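Local coordinates for uncharacterized protein (Magnetospirillum magneticum AMB-1, PDB 5MU5) that is probably a flagellin glycosyltransferase of the Maf family, involved in forming the bacterial flagellum, at residues R250-Y253 / K254-D258; G532-E535 / L536-R540. All blocks are in the same frame, centred on the assembly; numbering follows the deposited sequence.

Interaction 1. Residues R250-Y253 / K254-D258; sequences RASY and KNMRD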
loop_
_atom_site.group_PDB
_atom_site.type_symbol
_atom_site.label_atom_id
_atom_site.label_comp_id
_atom_site.label_asym_id
_atom_site.label_seq_id
_atom_site.Cartn_x
_atom_site.Cartn_y
_atom_site.Cartn_z
ATOM N N ARG A 250 -2.527 8.627 -19.403
ATOM C CA ARG A 250 -2.075 9.206 -20.676
ATOM C C ARG A 250 -0.989 8.322 -21.323
ATOM O O ARG A 250 -1.044 8.016 -22.512
ATOM C CB ARG A 250 -1.526 10.608 -20.485
ATOM C CG ARG A 250 -1.072 11.280 -21.771
ATOM C CD ARG A 250 -0.072 12.381 -21.486
ATOM N NE ARG A 250 1.215 11.806 -21.109
ATOM C CZ ARG A 250 2.150 11.417 -21.974
ATOM N NH1 ARG A 250 1.972 11.560 -23.281
ATOM N NH2 ARG A 250 3.268 10.879 -21.518
ATOM N N ALA A 251 -0.010 7.913 -20.531
ATOM C CA ALA A 251 1.047 7.028 -21.023
ATOM C C ALA A 251 0.426 5.771 -21.618
ATOM O O ALA A 251 0.710 5.408 -22.747
ATOM C CB ALA A 251 2.019 6.656 -19.896
ATOM N N SER A 252 -0.444 5.129 -20.852
ATOM C CA SER A 252 -1.055 3.877 -21.275
ATOM C C SER A 252 -1.905 4.080 -22.518
ATOM O O SER A 252 -1.863 3.267 -23.429
ATOM C CB SER A 252 -1.886 3.279 -20.145
ATOM O OG SER A 252 -2.313 1.967 -20.491
ATOM N N TYR A 253 -2.659 5.170 -22.542
ATOM C CA TYR A 253 -3.490 5.513 -23.683
ATOM C C TYR A 253 -2.611 5.578 -24.929
ATOM O O TYR A 253 -2.893 4.920 -25.914
ATOM C CB TYR A 253 -4.175 6.862 -23.448
ATOM C CG TYR A 253 -4.991 7.399 -24.605
ATOM C CD1 TYR A 253 -4.372 7.926 -25.737
ATOM C CD2 TYR A 253 -6.386 7.427 -24.546
ATOM C CE1 TYR A 253 -5.113 8.426 -26.784
ATOM C CE2 TYR A 253 -7.128 7.929 -25.591
ATOM C CZ TYR A 253 -6.477 8.423 -26.706
ATOM O OH TYR A 253 -7.197 8.944 -27.746
ATOM N N LYS A 254 -1.529 6.346 -24.864
ATOM C CA LYS A 254 -0.658 6.536 -26.026
ATOM C C LYS A 254 0.077 5.268 -26.394
ATOM O O LYS A 254 0.306 5.015 -27.549
ATOM C CB LYS A 254 0.370 7.623 -25.767
ATOM C CG LYS A 254 -0.225 8.969 -25.443
ATOM C CD LYS A 254 -0.966 9.571 -26.601
ATOM C CE LYS A 254 0.010 10.025 -27.660
ATOM N NZ LYS A 254 -0.720 10.714 -28.747
ATOM N N ASN A 255 0.466 4.487 -25.402
ATOM C CA ASN A 255 1.144 3.236 -25.668
ATOM C C ASN A 255 0.282 2.232 -26.422
ATOM O O ASN A 255 0.800 1.436 -27.181
ATOM C CB ASN A 255 1.610 2.605 -24.360
ATOM C CG ASN A 255 2.892 3.216 -23.844
ATOM O OD1 ASN A 255 3.711 3.686 -24.629
ATOM N ND2 ASN A 255 3.085 3.195 -22.521
ATOM N N MET A 256 -1.024 2.264 -26.207
ATOM C CA MET A 256 -1.899 1.252 -26.776
ATOM C C MET A 256 -2.740 1.681 -27.951
ATOM O O MET A 256 -3.306 0.830 -28.615
ATOM C CB MET A 256 -2.819 0.748 -25.687
ATOM C CG MET A 256 -2.089 -0.089 -24.665
ATOM S SD MET A 256 -3.207 -0.410 -23.324
ATOM C CE MET A 256 -4.414 -1.475 -24.139
ATOM N N ARG A 257 -2.831 2.987 -28.169
ATOM C CA ARG A 257 -3.640 3.587 -29.214
ATOM C C ARG A 257 -3.314 3.029 -30.597
ATOM O O ARG A 257 -4.192 2.510 -31.271
ATOM C CB ARG A 257 -3.402 5.107 -29.230
ATOM C CG ARG A 257 -4.241 5.890 -30.231
ATOM C CD ARG A 257 -5.687 5.923 -29.779
ATOM N NE ARG A 257 -6.571 6.467 -30.789
ATOM C CZ ARG A 257 -7.088 5.771 -31.800
ATOM N NH1 ARG A 257 -6.803 4.482 -31.966
ATOM N NH2 ARG A 257 -7.893 6.379 -32.658
ATOM N N ASP A 258 -2.043 3.151 -30.980
ATOM C CA ASP A 258 -1.549 2.875 -32.332
ATOM C C ASP A 258 -0.465 1.825 -32.346
ATOM O O ASP A 258 0.023 1.391 -31.311
ATOM C CB ASP A 258 -0.839 4.119 -32.892
ATOM C CG ASP A 258 -1.705 5.348 -32.917
ATOM O OD1 ASP A 258 -2.501 5.510 -33.869
ATOM O OD2 ASP A 258 -1.543 6.188 -32.008
#
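Y253 and R257 lie side by side on one face of the helix and point the same way. The Y253 OH sits 3.9 Å from R257 CD, and the phenol ring and the guanidinium are turned at right angles to each other. R257 reaches this place because its chain bends at the second torsion (chi2 71°). The K254 chain runs obliquely past the ring, its CD 3.9 Å from Y253 CD1. Three side chains converge on one residue: E648 OE2 is hydrogen-bonded to Y253 OH and forms a salt bridge with R257 NE, while K254 NZ bonds to the backbone oxygen of E648.

The backbone part is tight. K254 N donates to R250 O at 2.9 Å with a nearly straight bond, and N255 N to A251 O at 2.8 Å. M256 N is shared between S252 O, at 3.1 Å, and Y253 O, at 3.3 Å, which it approaches from above the carbonyl plane. Y253 O also accepts from R257 N at 3.0 Å. One oxygen thus has two donors. On the buried flank M256 SD rests 3.8 Å from S252 OG. There S252 OG bonds to N351 ND2, and N255 ND2 bonds to the backbone oxygens of N351, just after strand 346-350 of the large mixed sheet, and of V353. The loose side is at D258, which makes no contact and is exposed and poorly ordered. K254 and R257 are partly exposed too, but their polar ends are held.

In this C-terminal part of helix 242-257, S252, Y253 and M256 pack on F378 of helix 373-378, M256 and R257 meet helix 534-541, and R250 touches D653 and L656 of helix 653-661.

Interaction 2. Residues G532-E535 / L536-R540; sequences GGEE and LFHDR
The H538 imidazole stands beside the E534 carbonyl, with CD2 3.2 Å from E534 O in an oblique approach. One face of the imidazole receives F537 CD2, which lies 3.8 Å above the H538 ring plane and is shifted toward the rim. The F537 ring has H538 CE1 at its edge, in its plane. E534 O also lies at that ring's edge, near the plane. Further out, F537 meets Y253 edge-to-face, and its ring meets that of W541 with the planes only about 15° apart.

H538 turns back toward E534 because its CG stands beside its own backbone N (chi1 -71°). This also brings H538 CD2 to 4.1 Å from E534 CB. The backbone joins the same pair: H538 N donates to E534 O at 2.9 Å, and the bond is nearly straight at 169°. The E534 carboxylate stays near the imidazole, with OE1 4.2 Å from H538 NE2. On the other ring nitrogen, H538 ND1 has a weak hydrogen bond to D542 OD2, and the two carboxylates would probably stabilise a protonated ring.

One residue on, D539 N donates to E535 O, also at 2.9 Å. D539 OD2 forms a salt bridge with R540 NE at 3.2 Å, although its hydrogen bonds are weak. E534, E535 and D539 are exposed, whereas L536 and F537 are buried. L536 packs on M256, Y261 and P380, and R540 also uses NH1 to bond S379 O.

Two glycines lead into a short helix with i to i+4 bonds, polar on one side and apolar on the other. The geometry is that of the opening turns of an amphipathic helix following edge strand 530-531.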
loop_
_atom_site.group_PDB
_atom_site.type_symbol
_atom_site.label_atom_id
_atom_site.label_comp_id
_atom_site.label_asym_id
_atom_site.label_seq_id
_atom_site.Cartn_x
_atom_site.Cartn_y
_atom_site.Cartn_z
ATOM N N GLY A 532 -1.056 -6.654 -29.867
ATOM C CA GLY A 532 -1.995 -5.600 -29.507
ATOM C C GLY A 532 -2.374 -4.737 -30.702
ATOM O O GLY A 532 -1.516 -4.092 -31.321
ATOM N N GLY A 533 -3.656 -4.725 -31.040
ATOM C CA GLY A 533 -4.143 -3.874 -32.125
ATOM C C GLY A 533 -4.874 -2.656 -31.588
ATOM O O GLY A 533 -4.756 -2.304 -30.411
ATOM N N GLU A 534 -5.623 -2.010 -32.473
ATOM C CA GLU A 534 -6.503 -0.926 -32.090
ATOM C C GLU A 534 -7.771 -1.520 -31.540
ATOM O O GLU A 534 -8.505 -0.840 -30.836
ATOM C CB GLU A 534 -6.866 -0.066 -33.284
ATOM C CG GLU A 534 -5.716 0.750 -33.817
ATOM C CD GLU A 534 -6.058 1.420 -35.130
ATOM O OE1 GLU A 534 -7.147 2.034 -35.231
ATOM O OE2 GLU A 534 -5.225 1.336 -36.056
ATOM N N GLU A 535 -8.044 -2.778 -31.892
ATOM C CA GLU A 535 -9.220 -3.478 -31.389
ATOM C C GLU A 535 -9.178 -3.434 -29.865
ATOM O O GLU A 535 -10.166 -3.095 -29.211
ATOM C CB GLU A 535 -9.265 -4.950 -31.844
ATOM C CG GLU A 535 -9.475 -5.200 -33.337
ATOM C CD GLU A 535 -8.214 -5.068 -34.189
ATOM O OE1 GLU A 535 -7.094 -4.894 -33.651
ATOM O OE2 GLU A 535 -8.348 -5.148 -35.429
ATOM N N LEU A 536 -8.017 -3.766 -29.303
ATOM C CA LEU A 536 -7.871 -3.791 -27.858
ATOM C C LEU A 536 -8.087 -2.407 -27.281
ATOM O O LEU A 536 -8.854 -2.240 -26.331
ATOM C CB LEU A 536 -6.503 -4.317 -27.441
ATOM C CG LEU A 536 -6.310 -4.360 -25.930
ATOM C CD1 LEU A 536 -7.468 -5.072 -25.230
ATOM C CD2 LEU A 536 -4.970 -5.014 -25.603
ATOM N N PHE A 537 -7.435 -1.412 -27.868
ATOM C CA PHE A 537 -7.624 -0.060 -27.393
ATOM C C PHE A 537 -9.108 0.336 -27.340
ATOM O O PHE A 537 -9.575 0.832 -26.325
ATOM C CB PHE A 537 -6.825 0.948 -28.223
ATOM C CG PHE A 537 -7.170 2.368 -27.914
ATOM C CD1 PHE A 537 -6.620 3.009 -26.812
ATOM C CD2 PHE A 537 -8.091 3.055 -28.702
ATOM C CE1 PHE A 537 -6.969 4.314 -26.508
ATOM C CE2 PHE A 537 -8.443 4.360 -28.404
ATOM C CZ PHE A 537 -7.879 4.990 -27.303
ATOM N N HIS A 538 -9.836 0.128 -28.428
ATOM C CA HIS A 538 -11.233 0.543 -28.489
ATOM C C HIS A 538 -12.114 -0.243 -27.537
ATOM O O HIS A 538 -13.018 0.317 -26.926
ATOM C CB HIS A 538 -11.787 0.448 -29.910
ATOM C CG HIS A 538 -11.226 1.477 -30.831
ATOM N ND1 HIS A 538 -11.372 2.829 -30.605
ATOM C CD2 HIS A 538 -10.523 1.358 -31.982
ATOM C CE1 HIS A 538 -10.783 3.500 -31.581
ATOM N NE2 HIS A 538 -10.259 2.632 -32.428
ATOM N N ASP A 539 -11.856 -1.539 -27.429
ATOM C CA ASP A 539 -12.572 -2.378 -26.489
ATOM C C ASP A 539 -12.479 -1.787 -25.084
ATOM O O ASP A 539 -13.497 -1.628 -24.410
ATOM C CB ASP A 539 -11.997 -3.791 -26.489
ATOM C CG ASP A 539 -12.690 -4.691 -25.497
ATOM O OD1 ASP A 539 -13.914 -4.914 -25.642
ATOM O OD2 ASP A 539 -12.011 -5.165 -24.568
ATOM N N ARG A 540 -11.263 -1.445 -24.652
ATOM C CA ARG A 540 -11.057 -0.857 -23.328
ATOM C C ARG A 540 -11.572 0.590 -23.226
ATOM O O ARG A 540 -12.390 0.889 -22.371
ATOM C CB ARG A 540 -9.576 -0.924 -22.928
ATOM C CG ARG A 540 -8.955 -2.328 -22.861
ATOM C CD ARG A 540 -9.491 -3.157 -21.700
ATOM N NE ARG A 540 -10.846 -3.625 -21.961
ATOM C CZ ARG A 540 -11.656 -4.171 -21.059
ATOM N NH1 ARG A 540 -11.262 -4.344 -19.800
ATOM N NH2 ARG A 540 -12.874 -4.548 -21.431
#

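The two interactions lie in series along the chain and neither nest nor cross. Each closes only about one helical turn. Interaction 1 comes first, at the end of helix 242-257, and the chain then enters strand 262-263. It runs through the rest of the large mixed sheet before returning as strand 530-531, antiparallel to 262-263. Interaction 2 follows at once, at the start of helix 534-541. Their centres are about 10 Å apart and they touch directly: F537 CZ lies 3.4 Å from R257 CD. Together they pack two helices distant in sequence against each other beside this edge of the sheet, with helix 373-378 touching both.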